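Local coordinates for conserved hypothetical protein (PDB 2FB0) that is of unknown function but, as a small homodimeric member of the antibiotic biosynthesis monooxygenase family, is possibly an oxidoreductase, at residues 5-10 / 89-94; 9-14 / 83-88; 20-25 / 51-56; 27-32 / 41-46. One frame throughout, in Å; residues are numbered along the deposited sequence. Where two conformers were deposited one is given.

Contact 1. Residues 5-10 / 89-94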
loop_
_atom_site.group_PDB
_atom_site.type_symbol
_atom_site.label_atom_id
_atom_site.label_comp_id
_atom_site.label_asym_id
_atom_site.label_seq_id
_atom_site.Cartn_x
_atom_site.Cartn_y
_atom_site.Cartn_z
ATOM N N ILE A 5 13.725 -4.973 -1.133
ATOM C CA ILE A 5 12.718 -5.470 -0.202
ATOM C C ILE A 5 11.536 -4.516 -0.191
ATOM O O ILE A 5 11.706 -3.301 -0.048
ATOM C CB ILE A 5 13.290 -5.620 1.232
ATOM C CG1 ILE A 5 14.333 -6.743 1.278
ATOM C CG2 ILE A 5 12.172 -5.883 2.254
ATOM C CD1 ILE A 5 15.142 -6.774 2.562
ATOM N N ARG A 6 10.345 -5.078 -0.350
ATOM C CA ARG A 6 9.106 -4.323 -0.238
ATOM C C ARG A 6 8.460 -4.622 1.119
ATOM O O ARG A 6 8.256 -5.786 1.470
ATOM C CB ARG A 6 8.149 -4.683 -1.389
ATOM C CG ARG A 6 6.691 -4.187 -1.223
ATOM C CD ARG A 6 6.559 -2.648 -1.133
ATOM N NE ARG A 6 7.383 -1.959 -2.133
ATOM C CZ ARG A 6 7.050 -1.840 -3.420
ATOM N NH1 ARG A 6 5.889 -2.333 -3.862
ATOM N NH2 ARG A 6 7.863 -1.198 -4.265
ATOM N N LEU A 7 8.142 -3.570 1.874
ATOM C CA LEU A 7 7.325 -3.720 3.087
ATOM C C LEU A 7 5.954 -3.105 2.887
ATOM O O LEU A 7 5.834 -2.017 2.320
ATOM C CB LEU A 7 7.993 -3.086 4.319
ATOM C CG LEU A 7 9.431 -3.476 4.702
ATOM C CD1 LEU A 7 9.805 -2.829 6.027
ATOM C CD2 LEU A 7 9.563 -4.972 4.824
ATOM N N ASN A 8 4.933 -3.833 3.327
ATOM C CA ASN A 8 3.588 -3.316 3.495
ATOM C C ASN A 8 3.249 -3.397 4.985
ATOM O O ASN A 8 3.125 -4.492 5.541
ATOM C CB ASN A 8 2.566 -4.143 2.707
ATOM C CG ASN A 8 2.739 -4.046 1.174
ATOM O OD1 ASN A 8 3.476 -3.190 0.645
ATOM N ND2 ASN A 8 2.060 -4.930 0.465
ATOM N N VAL A 9 3.100 -2.241 5.622
ATOM C CA VAL A 9 2.871 -2.184 7.065
ATOM C C VAL A 9 1.475 -1.628 7.292
ATOM O O VAL A 9 1.218 -0.453 7.038
ATOM C CB VAL A 9 3.940 -1.325 7.777
ATOM C CG1 VAL A 9 3.700 -1.312 9.298
ATOM C CG2 VAL A 9 5.364 -1.853 7.473
ATOM N N PHE A 10 0.566 -2.501 7.713
ATOM C CA PHE A 10 -0.835 -2.136 7.902
ATOM C C PHE A 10 -1.044 -1.681 9.330
ATOM O O PHE A 10 -0.516 -2.285 10.257
ATOM C CB PHE A 10 -1.747 -3.307 7.546
ATOM C CG PHE A 10 -1.546 -3.802 6.136
ATOM C CD1 PHE A 10 -2.184 -3.177 5.073
ATOM C CD2 PHE A 10 -0.694 -4.870 5.878
ATOM C CE1 PHE A 10 -1.984 -3.615 3.767
ATOM C CE2 PHE A 10 -0.485 -5.323 4.565
ATOM C CZ PHE A 10 -1.138 -4.684 3.508
ATOM N N LEU A 89 3.449 -5.798 10.079
ATOM C CA LEU A 89 4.430 -5.668 9.018
ATOM C C LEU A 89 4.488 -6.934 8.149
ATOM O O LEU A 89 4.561 -8.058 8.659
ATOM C CB LEU A 89 5.796 -5.325 9.622
ATOM C CG LEU A 89 7.016 -5.217 8.698
ATOM C CD1 LEU A 89 8.048 -4.331 9.360
ATOM C CD2 LEU A 89 7.588 -6.595 8.418
ATOM N N GLU A 90 4.428 -6.741 6.834
ATOM C CA GLU A 90 4.623 -7.829 5.879
ATOM C C GLU A 90 5.792 -7.458 4.962
ATOM O O GLU A 90 5.881 -6.320 4.483
ATOM C CB GLU A 90 3.351 -8.108 5.070
ATOM C CG GLU A 90 2.116 -8.402 5.937
ATOM C CD GLU A 90 0.935 -8.941 5.150
ATOM O OE1 GLU A 90 0.582 -8.394 4.082
ATOM O OE2 GLU A 90 0.341 -9.931 5.616
ATOM N N LYS A 91 6.677 -8.426 4.745
ATOM C CA LYS A 91 7.912 -8.249 3.994
ATOM C C LYS A 91 7.946 -9.162 2.764
ATOM O O LYS A 91 7.576 -10.330 2.843
ATOM C CB LYS A 91 9.111 -8.540 4.909
ATOM C CG LYS A 91 10.456 -8.735 4.183
ATOM C CD LYS A 91 11.652 -8.341 5.072
ATOM C CE LYS A 91 11.816 -9.227 6.300
ATOM N NZ LYS A 91 12.834 -8.646 7.259
ATOM N N PHE A 92 8.389 -8.615 1.629
ATOM C CA PHE A 92 8.490 -9.361 0.366
ATOM C C PHE A 92 9.806 -8.994 -0.330
ATOM O O PHE A 92 10.294 -7.874 -0.196
ATOM C CB PHE A 92 7.322 -9.010 -0.566
ATOM C CG PHE A 92 5.960 -9.166 0.063
ATOM C CD1 PHE A 92 5.353 -8.093 0.716
ATOM C CD2 PHE A 92 5.280 -10.387 -0.007
ATOM C CE1 PHE A 92 4.083 -8.232 1.302
ATOM C CE2 PHE A 92 4.015 -10.533 0.583
ATOM C CZ PHE A 92 3.424 -9.447 1.234
ATOM N N GLU A 93 10.384 -9.946 -1.050
ATOM C CA GLU A 93 11.577 -9.673 -1.849
ATOM C C GLU A 93 11.198 -9.515 -3.313
ATOM O O GLU A 93 10.299 -10.207 -3.811
ATOM C CB GLU A 93 12.609 -10.794 -1.714
ATOM C CG GLU A 93 13.315 -10.828 -0.363
ATOM C CD GLU A 93 14.587 -11.662 -0.373
ATOM O OE1 GLU A 93 15.079 -12.020 -1.472
ATOM O OE2 GLU A 93 15.105 -11.956 0.729
ATOM N N PHE A 94 11.876 -8.590 -3.987
ATOM C CA PHE A 94 11.774 -8.461 -5.431
ATOM C C PHE A 94 12.415 -9.697 -6.054
ATOM O O PHE A 94 12.157 -10.056 -7.199
ATOM C CB PHE A 94 12.488 -7.190 -5.911
ATOM C CG PHE A 94 11.665 -5.935 -5.758
ATOM C CD1 PHE A 94 11.409 -5.399 -4.498
ATOM C CD2 PHE A 94 11.144 -5.294 -6.876
ATOM C CE1 PHE A 94 10.647 -4.238 -4.351
ATOM C CE2 PHE A 94 10.379 -4.133 -6.740
ATOM C CZ PHE A 94 10.134 -3.607 -5.465
ATOM O OXT PHE A 94 13.202 -10.372 -5.395
#

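Contact 2. Residues 9-14 / 83-88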
loop_
_atom_site.group_PDB
_atom_site.type_symbol
_atom_site.label_atom_id
_atom_site.label_comp_id
_atom_site.label_asym_id
_atom_site.label_seq_id
_atom_site.Cartn_x
_atom_site.Cartn_y
_atom_site.Cartn_z
ATOM N N VAL A 9 3.100 -2.241 5.622
ATOM C CA VAL A 9 2.871 -2.184 7.065
ATOM C C VAL A 9 1.475 -1.628 7.292
ATOM O O VAL A 9 1.218 -0.453 7.038
ATOM C CB VAL A 9 3.940 -1.325 7.777
ATOM C CG1 VAL A 9 3.700 -1.312 9.298
ATOM C CG2 VAL A 9 5.364 -1.853 7.473
ATOM N N PHE A 10 0.566 -2.501 7.713
ATOM C CA PHE A 10 -0.835 -2.136 7.902
ATOM C C PHE A 10 -1.044 -1.681 9.330
ATOM O O PHE A 10 -0.516 -2.285 10.257
ATOM C CB PHE A 10 -1.747 -3.307 7.546
ATOM C CG PHE A 10 -1.546 -3.802 6.136
ATOM C CD1 PHE A 10 -2.184 -3.177 5.073
ATOM C CD2 PHE A 10 -0.694 -4.870 5.878
ATOM C CE1 PHE A 10 -1.984 -3.615 3.767
ATOM C CE2 PHE A 10 -0.485 -5.323 4.565
ATOM C CZ PHE A 10 -1.138 -4.684 3.508
ATOM N N VAL A 11 -1.778 -0.585 9.483
ATOM C CA VAL A 11 -2.006 0.036 10.785
ATOM C C VAL A 11 -3.509 0.188 11.011
ATOM O O VAL A 11 -4.229 0.742 10.159
ATOM C CB VAL A 11 -1.312 1.419 10.913
ATOM C CG1 VAL A 11 -1.481 1.994 12.332
ATOM C CG2 VAL A 11 0.186 1.343 10.554
ATOM N N ARG A 12 -3.984 -0.331 12.143
ATOM C CA ARG A 12 -5.372 -0.141 12.560
ATOM C C ARG A 12 -5.373 0.851 13.728
ATOM O O ARG A 12 -4.647 0.665 14.708
ATOM C CB ARG A 12 -6.015 -1.484 12.952
ATOM C CG ARG A 12 -7.557 -1.477 12.990
ATOM C CD ARG A 12 -8.098 -0.936 14.314
ATOM N NE ARG A 12 -9.499 -0.514 14.228
ATOM C CZ ARG A 12 -10.166 0.113 15.198
ATOM N NH1 ARG A 12 -9.575 0.396 16.359
ATOM N NH2 ARG A 12 -11.433 0.460 14.999
ATOM N N VAL A 13 -6.177 1.903 13.607
ATOM C CA VAL A 13 -6.200 2.997 14.579
ATOM C C VAL A 13 -7.628 3.531 14.779
ATOM O O VAL A 13 -8.397 3.641 13.810
ATOM C CB VAL A 13 -5.236 4.151 14.141
ATOM C CG1 VAL A 13 -5.679 4.799 12.801
ATOM C CG2 VAL A 13 -5.075 5.191 15.246
ATOM N N ASN A 14 -7.980 3.853 16.030
ATOM C CA ASN A 14 -9.291 4.435 16.347
ATOM C C ASN A 14 -9.373 5.900 15.959
ATOM O O ASN A 14 -8.362 6.505 15.605
ATOM C CB ASN A 14 -9.669 4.213 17.834
ATOM C CG ASN A 14 -8.805 5.024 18.805
ATOM O OD1 ASN A 14 -8.301 6.102 18.486
ATOM N ND2 ASN A 14 -8.651 4.500 20.015
ATOM N N GLU A 83 2.078 2.960 20.243
ATOM C CA GLU A 83 1.371 3.423 21.421
ATOM C C GLU A 83 -0.041 3.888 21.060
ATOM O O GLU A 83 -0.965 3.787 21.866
ATOM C CB GLU A 83 2.183 4.555 22.068
ATOM C CG GLU A 83 2.091 4.654 23.579
ATOM C CD GLU A 83 2.372 3.361 24.336
ATOM O OE1 GLU A 83 3.178 2.516 23.882
ATOM O OE2 GLU A 83 1.757 3.191 25.408
ATOM N N LEU A 84 -0.198 4.368 19.828
ATOM C CA LEU A 84 -1.476 4.876 19.308
ATOM C C LEU A 84 -2.324 3.848 18.571
ATOM O O LEU A 84 -3.537 4.017 18.434
ATOM C CB LEU A 84 -1.210 6.051 18.356
ATOM C CG LEU A 84 -0.639 7.354 18.912
ATOM C CD1 LEU A 84 0.015 8.171 17.789
ATOM C CD2 LEU A 84 -1.717 8.169 19.641
ATOM N N ALA A 85 -1.700 2.780 18.089
ATOM C CA ALA A 85 -2.334 1.940 17.078
ATOM C C ALA A 85 -1.745 0.530 17.052
ATOM O O ALA A 85 -0.775 0.244 17.759
ATOM C CB ALA A 85 -2.194 2.627 15.681
ATOM N N GLU A 86 -2.326 -0.350 16.239
ATOM C CA GLU A 86 -1.775 -1.696 16.053
ATOM C C GLU A 86 -1.179 -1.859 14.660
ATOM O O GLU A 86 -1.812 -1.516 13.655
ATOM C CB GLU A 86 -2.824 -2.783 16.315
ATOM C CG GLU A 86 -3.452 -2.743 17.735
ATOM C CD GLU A 86 -2.434 -2.839 18.897
ATOM O OE1 GLU A 86 -1.425 -3.583 18.789
ATOM O OE2 GLU A 86 -2.663 -2.174 19.941
HETATM N N MSE A 87 0.037 -2.389 14.614
HETATM C CA MSE A 87 0.800 -2.484 13.379
HETATM C C MSE A 87 1.019 -3.934 12.998
HETATM O O MSE A 87 1.284 -4.771 13.873
HETATM C CB MSE A 87 2.163 -1.819 13.552
HETATM C CG MSE A 87 2.108 -0.350 13.884
HETATM SE SE MSE A 87 3.884 0.431 14.037
HETATM C CE MSE A 87 4.909 -0.800 12.980
ATOM N N LYS A 88 0.925 -4.221 11.701
ATOM C CA LYS A 88 1.307 -5.527 11.161
ATOM C C LYS A 88 2.211 -5.344 9.946
ATOM O O LYS A 88 1.783 -4.834 8.907
ATOM C CB LYS A 88 0.088 -6.363 10.764
ATOM C CG LYS A 88 0.474 -7.751 10.195
ATOM C CD LYS A 88 -0.735 -8.453 9.546
ATOM C CE LYS A 88 -0.361 -9.837 9.000
ATOM N NZ LYS A 88 -1.589 -10.656 8.764
HETATM O O HOH W 1 -6.060 2.985 18.081
#

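Contact 3. Residues 20-25 / 51-56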
loop_
_atom_site.group_PDB
_atom_site.type_symbol
_atom_site.label_atom_id
_atom_site.label_comp_id
_atom_site.label_asym_id
_atom_site.label_seq_id
_atom_site.Cartn_x
_atom_site.Cartn_y
_atom_site.Cartn_z
ATOM N N LYS A 20 -3.110 11.535 14.740
ATOM C CA LYS A 20 -1.813 11.538 15.410
ATOM C C LYS A 20 -0.919 10.428 14.868
ATOM O O LYS A 20 0.263 10.636 14.669
ATOM C CB LYS A 20 -1.977 11.386 16.944
ATOM C CG LYS A 20 -2.609 12.600 17.646
ATOM C CD LYS A 20 -3.053 12.236 19.069
ATOM C CE LYS A 20 -4.005 13.298 19.659
ATOM N NZ LYS A 20 -4.480 12.861 21.013
ATOM N N ALA A 21 -1.494 9.246 14.669
ATOM C CA ALA A 21 -0.762 8.108 14.121
ATOM C C ALA A 21 -0.292 8.363 12.662
ATOM O O ALA A 21 0.859 8.072 12.311
ATOM C CB ALA A 21 -1.606 6.833 14.232
ATOM N N ILE A 22 -1.179 8.932 11.845
ATOM C CA ILE A 22 -0.842 9.308 10.463
ATOM C C ILE A 22 0.269 10.356 10.427
ATOM O O ILE A 22 1.211 10.232 9.641
ATOM C CB ILE A 22 -2.107 9.769 9.651
ATOM C CG1 ILE A 22 -3.056 8.580 9.450
ATOM C CG2 ILE A 22 -1.705 10.400 8.277
ATOM C CD1 ILE A 22 -4.463 8.955 8.995
ATOM N N GLU A 23 0.172 11.382 11.278
ATOM C CA GLU A 23 1.211 12.409 11.336
ATOM C C GLU A 23 2.554 11.808 11.731
ATOM O O GLU A 23 3.585 12.171 11.165
ATOM C CB GLU A 23 0.818 13.572 12.271
ATOM C CG GLU A 23 1.990 14.427 12.802
ATOM C CD GLU A 23 2.710 15.288 11.749
ATOM O OE1 GLU A 23 2.296 15.331 10.573
ATOM O OE2 GLU A 23 3.714 15.937 12.115
ATOM N N ALA A 24 2.542 10.884 12.692
ATOM C CA ALA A 24 3.787 10.223 13.117
ATOM C C ALA A 24 4.390 9.411 11.960
ATOM O O ALA A 24 5.604 9.409 11.766
ATOM C CB ALA A 24 3.558 9.332 14.344
ATOM N N ALA A 25 3.530 8.737 11.198
ATOM C CA ALA A 25 3.959 7.999 10.004
ATOM C C ALA A 25 4.510 8.950 8.937
ATOM O O ALA A 25 5.538 8.675 8.330
ATOM C CB ALA A 25 2.822 7.163 9.454
ATOM N N ASP A 51 -10.431 3.453 9.766
ATOM C CA ASP A 51 -9.535 2.998 10.833
ATOM C C ASP A 51 -8.283 2.295 10.309
ATOM O O ASP A 51 -7.486 1.799 11.090
ATOM C CB ASP A 51 -10.296 2.097 11.837
ATOM C CG ASP A 51 -10.848 0.822 11.204
ATOM O OD1 ASP A 51 -11.057 0.777 9.966
ATOM O OD2 ASP A 51 -11.088 -0.151 11.947
ATOM N N VAL A 52 -8.112 2.261 8.985
ATOM C CA VAL A 52 -6.975 1.563 8.390
ATOM C C VAL A 52 -6.097 2.521 7.585
ATOM O O VAL A 52 -6.594 3.294 6.764
ATOM C CB VAL A 52 -7.405 0.360 7.498
ATOM C CG1 VAL A 52 -6.167 -0.324 6.884
ATOM C CG2 VAL A 52 -8.219 -0.666 8.289
ATOM N N PHE A 53 -4.795 2.494 7.845
ATOM C CA PHE A 53 -3.835 3.091 6.913
ATOM C C PHE A 53 -2.657 2.144 6.754
ATOM O O PHE A 53 -2.606 1.121 7.427
ATOM C CB PHE A 53 -3.450 4.548 7.276
ATOM C CG PHE A 53 -2.520 4.694 8.467
ATOM C CD1 PHE A 53 -3.034 4.833 9.763
ATOM C CD2 PHE A 53 -1.131 4.752 8.282
ATOM C CE1 PHE A 53 -2.171 5.008 10.859
ATOM C CE2 PHE A 53 -0.263 4.922 9.360
ATOM C CZ PHE A 53 -0.784 5.057 10.663
HETATM N N MSE A 54 -1.754 2.442 5.822
HETATM C CA MSE A 54 -0.628 1.563 5.579
HETATM C C MSE A 54 0.615 2.342 5.229
HETATM O O MSE A 54 0.541 3.483 4.763
HETATM C CB MSE A 54 -0.945 0.499 4.512
HETATM C CG MSE A 54 -1.201 1.032 3.103
HETATM SE SE MSE A 54 -1.134 -0.431 1.797
HETATM C CE MSE A 54 0.782 -0.820 2.130
ATOM N N ILE A 55 1.757 1.732 5.511
ATOM C CA ILE A 55 3.043 2.290 5.147
ATOM C C ILE A 55 3.623 1.348 4.104
ATOM O O ILE A 55 3.703 0.136 4.322
ATOM C CB ILE A 55 4.000 2.424 6.358
ATOM C CG1 ILE A 55 3.351 3.257 7.481
ATOM C CG2 ILE A 55 5.292 3.113 5.928
ATOM C CD1 ILE A 55 4.175 3.290 8.796
ATOM N N CYS A 56 3.952 1.907 2.945
ATOM C CA CYS A 56 4.579 1.161 1.868
ATOM C C CYS A 56 6.036 1.595 1.770
ATOM O O CYS A 56 6.326 2.788 1.719
ATOM C CB CYS A 56 3.862 1.438 0.545
ATOM S SG CYS A 56 4.321 0.262 -0.746
#

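Contact 4. Residues 27-32 / 41-46. With ACT (acetate ion), chain B.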
loop_
_atom_site.group_PDB
_atom_site.type_symbol
_atom_site.label_atom_id
_atom_site.label_comp_id
_atom_site.label_asym_id
_atom_site.label_seq_id
_atom_site.Cartn_x
_atom_site.Cartn_y
_atom_site.Cartn_z
ATOM N N GLU A 27 5.889 11.875 9.539
ATOM C CA GLU A 27 7.181 12.322 10.054
ATOM C C GLU A 27 8.256 11.258 9.831
ATOM O O GLU A 27 9.369 11.575 9.422
ATOM C CB GLU A 27 7.071 12.711 11.536
ATOM C CG GLU A 27 5.914 13.662 11.796
ATOM C CD GLU A 27 5.922 14.258 13.187
ATOM O OE1 GLU A 27 5.565 13.549 14.149
ATOM O OE2 GLU A 27 6.261 15.452 13.315
ATOM N N LEU A 28 7.905 9.997 10.073
ATOM C CA LEU A 28 8.807 8.871 9.849
ATOM C C LEU A 28 9.124 8.725 8.337
ATOM O O LEU A 28 10.240 8.375 7.956
ATOM C CB LEU A 28 8.219 7.564 10.423
ATOM C CG LEU A 28 9.062 6.284 10.289
ATOM C CD1 LEU A 28 10.478 6.452 10.878
ATOM C CD2 LEU A 28 8.353 5.069 10.900
ATOM N N THR A 29 8.134 9.014 7.498
ATOM C CA THR A 29 8.304 8.997 6.037
ATOM C C THR A 29 9.384 10.010 5.603
ATOM O O THR A 29 10.321 9.650 4.909
ATOM C CB THR A 29 6.955 9.267 5.311
ATOM O OG1 THR A 29 6.026 8.209 5.598
ATOM C CG2 THR A 29 7.149 9.392 3.781
ATOM N N ALA A 30 9.264 11.259 6.050
ATOM C CA ALA A 30 10.273 12.284 5.740
ATOM C C ALA A 30 11.670 11.893 6.227
ATOM O O ALA A 30 12.651 12.102 5.518
ATOM C CB ALA A 30 9.843 13.667 6.305
ATOM N N CYS A 31 11.763 11.309 7.428
ATOM C CA CYS A 31 13.050 10.881 7.984
ATOM C C CYS A 31 13.678 9.724 7.198
ATOM O O CYS A 31 14.870 9.750 6.880
ATOM C CB CYS A 31 12.898 10.443 9.445
ATOM S SG CYS A 31 12.559 11.764 10.598
ATOM N N SER A 32 12.870 8.709 6.899
ATOM C CA SER A 32 13.361 7.505 6.235
ATOM C C SER A 32 13.831 7.788 4.803
ATOM O O SER A 32 14.833 7.225 4.365
ATOM C CB SER A 32 12.293 6.403 6.256
ATOM O OG SER A 32 11.785 6.224 7.574
ATOM N N TYR A 41 9.183 5.286 0.308
ATOM C CA TYR A 41 8.549 5.239 1.600
ATOM C C TYR A 41 7.418 6.241 1.562
ATOM O O TYR A 41 7.639 7.400 1.237
ATOM C CB TYR A 41 9.572 5.613 2.687
ATOM C CG TYR A 41 9.230 5.158 4.091
ATOM C CD1 TYR A 41 10.037 4.238 4.758
ATOM C CD2 TYR A 41 8.101 5.654 4.754
ATOM C CE1 TYR A 41 9.740 3.830 6.080
ATOM C CE2 TYR A 41 7.793 5.252 6.064
ATOM C CZ TYR A 41 8.611 4.344 6.714
ATOM O OH TYR A 41 8.280 3.940 7.993
ATOM N N ASP A 42 6.207 5.798 1.882
ATOM C CA ASP A 42 5.077 6.720 1.960
ATOM C C ASP A 42 3.990 6.171 2.871
ATOM O O ASP A 42 3.904 4.968 3.093
ATOM C CB ASP A 42 4.505 7.033 0.557
ATOM C CG ASP A 42 3.702 8.338 0.516
ATOM O OD1 ASP A 42 3.705 9.101 1.514
ATOM O OD2 ASP A 42 3.068 8.618 -0.532
ATOM N N THR A 43 3.160 7.075 3.370
ATOM C CA THR A 43 2.002 6.748 4.193
ATOM C C THR A 43 0.744 6.883 3.343
ATOM O O THR A 43 0.593 7.877 2.644
ATOM C CB THR A 43 1.960 7.712 5.403
ATOM O OG1 THR A 43 3.205 7.604 6.107
ATOM C CG2 THR A 43 0.787 7.393 6.331
ATOM N N PHE A 44 -0.132 5.876 3.398
ATOM C CA PHE A 44 -1.357 5.825 2.607
ATOM C C PHE A 44 -2.546 5.516 3.513
ATOM O O PHE A 44 -2.513 4.537 4.263
ATOM C CB PHE A 44 -1.300 4.690 1.570
ATOM C CG PHE A 44 -0.231 4.844 0.534
ATOM C CD1 PHE A 44 -0.528 5.405 -0.715
ATOM C CD2 PHE A 44 1.065 4.401 0.782
ATOM C CE1 PHE A 44 0.467 5.541 -1.689
ATOM C CE2 PHE A 44 2.063 4.534 -0.198
ATOM C CZ PHE A 44 1.750 5.107 -1.437
ATOM N N GLU A 45 -3.612 6.294 3.389
ATOM C CA GLU A 45 -4.840 6.070 4.150
ATOM C C GLU A 45 -5.856 5.307 3.307
ATOM O O GLU A 45 -6.054 5.624 2.127
ATOM C CB GLU A 45 -5.453 7.411 4.535
ATOM C CG GLU A 45 -4.535 8.286 5.352
ATOM C CD GLU A 45 -4.961 9.746 5.354
ATOM O OE1 GLU A 45 -6.173 10.020 5.503
ATOM O OE2 GLU A 45 -4.072 10.611 5.225
ATOM N N SER A 46 -6.530 4.337 3.912
ATOM C CA SER A 46 -7.583 3.622 3.211
ATOM C C SER A 46 -8.708 4.571 2.829
ATOM O O SER A 46 -9.144 5.402 3.642
ATOM C CB SER A 46 -8.128 2.461 4.040
ATOM O OG SER A 46 -9.298 1.927 3.455
HETATM C C ACT B . 9.466 0.694 9.044
HETATM O O ACT B . 9.882 1.878 8.989
HETATM O OXT ACT B . 10.288 -0.224 8.778
HETATM C CH3 ACT B . 8.064 0.374 9.431
#

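Contact 1. Residues 5-10 / 89-94
L7 carries CG anti to its carbonyl carbon (chi1 -53°), whereas K91 carries CG anti to its backbone N (chi1 166°), which starts both side chains off alongside each other in the same direction. L7 CD2 meets K91 CB at 3.6 Å, and farther out K91 CD reaches I5 CG2 at 3.8 Å. Lysine suits this exposed position, its methylenes covering apolar neighbours while its amine can reach solvent. On the same face V9 CG2 packs against L89 CG at 3.9 Å.

R6 with F92 and N8 with E90 alternate with these residues as antiparallel hydrogen-bonded pairs, each closed by two backbone bonds; R6 N to F92 O measures 2.8 Å. On their face of the sheet the F10 ring turns its edge to E90, CE2 lying 3.3 Å from OE1 near the ring plane, which probably sets the slightly positive rim of the ring against a carboxylate oxygen. The stronger partner of E90 OE1 is R6 of the second subunit, in a salt bridge matched by its reciprocal across the dimer. At the C-terminus the edge of the F94 ring stands over the R6 guanidinium, CZ 3.5 Å from NH2, with the planes 85° apart.

Strand 5-12 is flanked on its other side by strand 52-59. Helix 62-68 covers I5 and L7 through A62 and L65, while R6, N8 and F92 face the second subunit.

Contact 2. Residues 9-14 / 83-88
The methyl of A85 rests against V11 and V13: CB lies 3.5 Å from V11 CG1, tighter than usual van der Waals contact, and 3.7 Å from V13 CB. It also abuts the backbone, 3.3 Å from R12 O. Alanine suits a place this close to the strand backbone. V11 directs CG1 into this contact by holding it anti to the backbone N (chi1 -176°). Farther along the same face V9 CG1 meets M87 CE at 3.9 Å, the two side chains crossing at a slant; M87 is present as selenomethionine.

The next shell is the backbone ladder that fixes these methyls. F10 with K88 and R12 with E86 are antiparallel hydrogen-bonded pairs, and the bond from E86 N to R12 O measures 3.0 Å. Beyond the ladder a water takes over: it accepts from N14 N at 2.9 Å and donates to L84 O at 2.7 Å, joining the two segments where the strand pairing has ended. L84 O is gripped a second time by N17 ND2, and the guanidinium of R12 is held by a salt bridge from NE to D51.

A85 is the turning point from helix 72-84 into strand 86-93. I81 of that helix covers V11 and M87, A21 of helix 18-32 touches V13 and L84, and from the far side strand 52-59 pairs with V9 and V11, and D51 just before it with V13.

Contact 3. Residues 20-25 / 51-56
F53 of strand 52-59 and the helical residues A21, I22 and A25 belong to the helix-on-sheet core of the ferredoxin-like fold, the building block of dimeric alpha-beta barrel proteins. The helix segment runs almost parallel to the strand, 7° between their directions, with the axes 10.1 Å apart. A gap of that width is bridged by one large aromatic side chain on the strand meeting two alanines and an isoleucine on the helix.

F53 takes the less common first torsion, CG between the backbone N and the carbonyl carbon (chi1 74°). Its ring lies under I22, whose CG1 stands 4.0 Å from the ring centroid, 19° off the normal and offset toward the rim, a CH-pi contact. The two side chains run antiparallel, each extending past the other. Around the ring's outer end sit two alanines a helical turn apart: A21 CB is 3.9 Å from CE1, and A25 CB is 3.8 Å from CE2. Their short side chains let the ring come close enough for CZ to lie 3.8 Å from the backbone oxygen A21 O, which is itself occupied as the acceptor of the helical bond from A25 N at 3.0 Å. A25 CB also reaches I55 CD1, at the longer distance of 4.2 Å. No hydrogen bond links the segments, and every touching residue is buried.

V11 and V13 also pack on F53, Y41 of strand 38-46 touches I55, and I81 of helix 72-84 meets A25. On the opposite face of strand 52-59, M54 and C56 pack against the second subunit.

Contact 4. Residues 27-32 / 41-46
T29 OG1 is gripped by two groups: it accepts from T43 OG1 at 2.9 Å and bonds to A25 O one turn back in its own helix. Threonine serves well in such a buried place, because its hydroxyl settles both polar demands while its methyl packs; CG2, anti to the backbone N, comes to 3.3 Å from Y41 O. The same hydroxyl oxygen lies at the edge of the Y41 ring, 3.4 Å from CD2.

S32 covers one face of that ring. Its CB stands 3.9 Å from the centroid, 28° off the normal, as a CH-pi contact, and OG also lies over the face, toward the rim. The serine hydroxyl is held there by its bond to L28 O at 2.7 Å, made from above the carbonyl plane, while S32 N reaches the same oxygen from the opposite face. At the phenol end of the tyrosine, L28 sets CD2 3.1 Å from Y41 OH. On the strand, D42 OD1 takes a weak bond from T43 N, but the carboxylate of D42 is bound chiefly by the second subunit, through S46 and R49.

Tyrosine bridges two environments: its ring is packed by the helix and by strand 52-59, while OH donates to an acetate oxygen at 2.8 Å, near the ring plane. H68 NE2 binds the same acetate. The ion probably came from the crystallisation liquor, yet a tyrosine and a histidine converging on it are consistent with a pocket that accepts a small polar or anionic group, perhaps part of a ligand site.

Contacts 1 and 2 are successive lengths of one ladder, strand 5-12 with strand 86-93, and both are only partly buried: regular backbone bonds carry them, with charged side chains at the exposed edge. Contacts 3 and 4 join the two halves of helix 18-32 to neighbouring strands of the same sheet and are wholly buried. Contact 3 is purely apolar, whereas contact 4 adds hydroxyls and a bound acetate. Contacts 2 and 3 meet through V11 and F53, contacts 3 and 4 through probable backbone bonds, M54 to F44 and D42 to C56. All four touch the second subunit, contact 2 merely through F10; contacts 1 and 4 both add salt bridges, and contact 4 also continues the sheet.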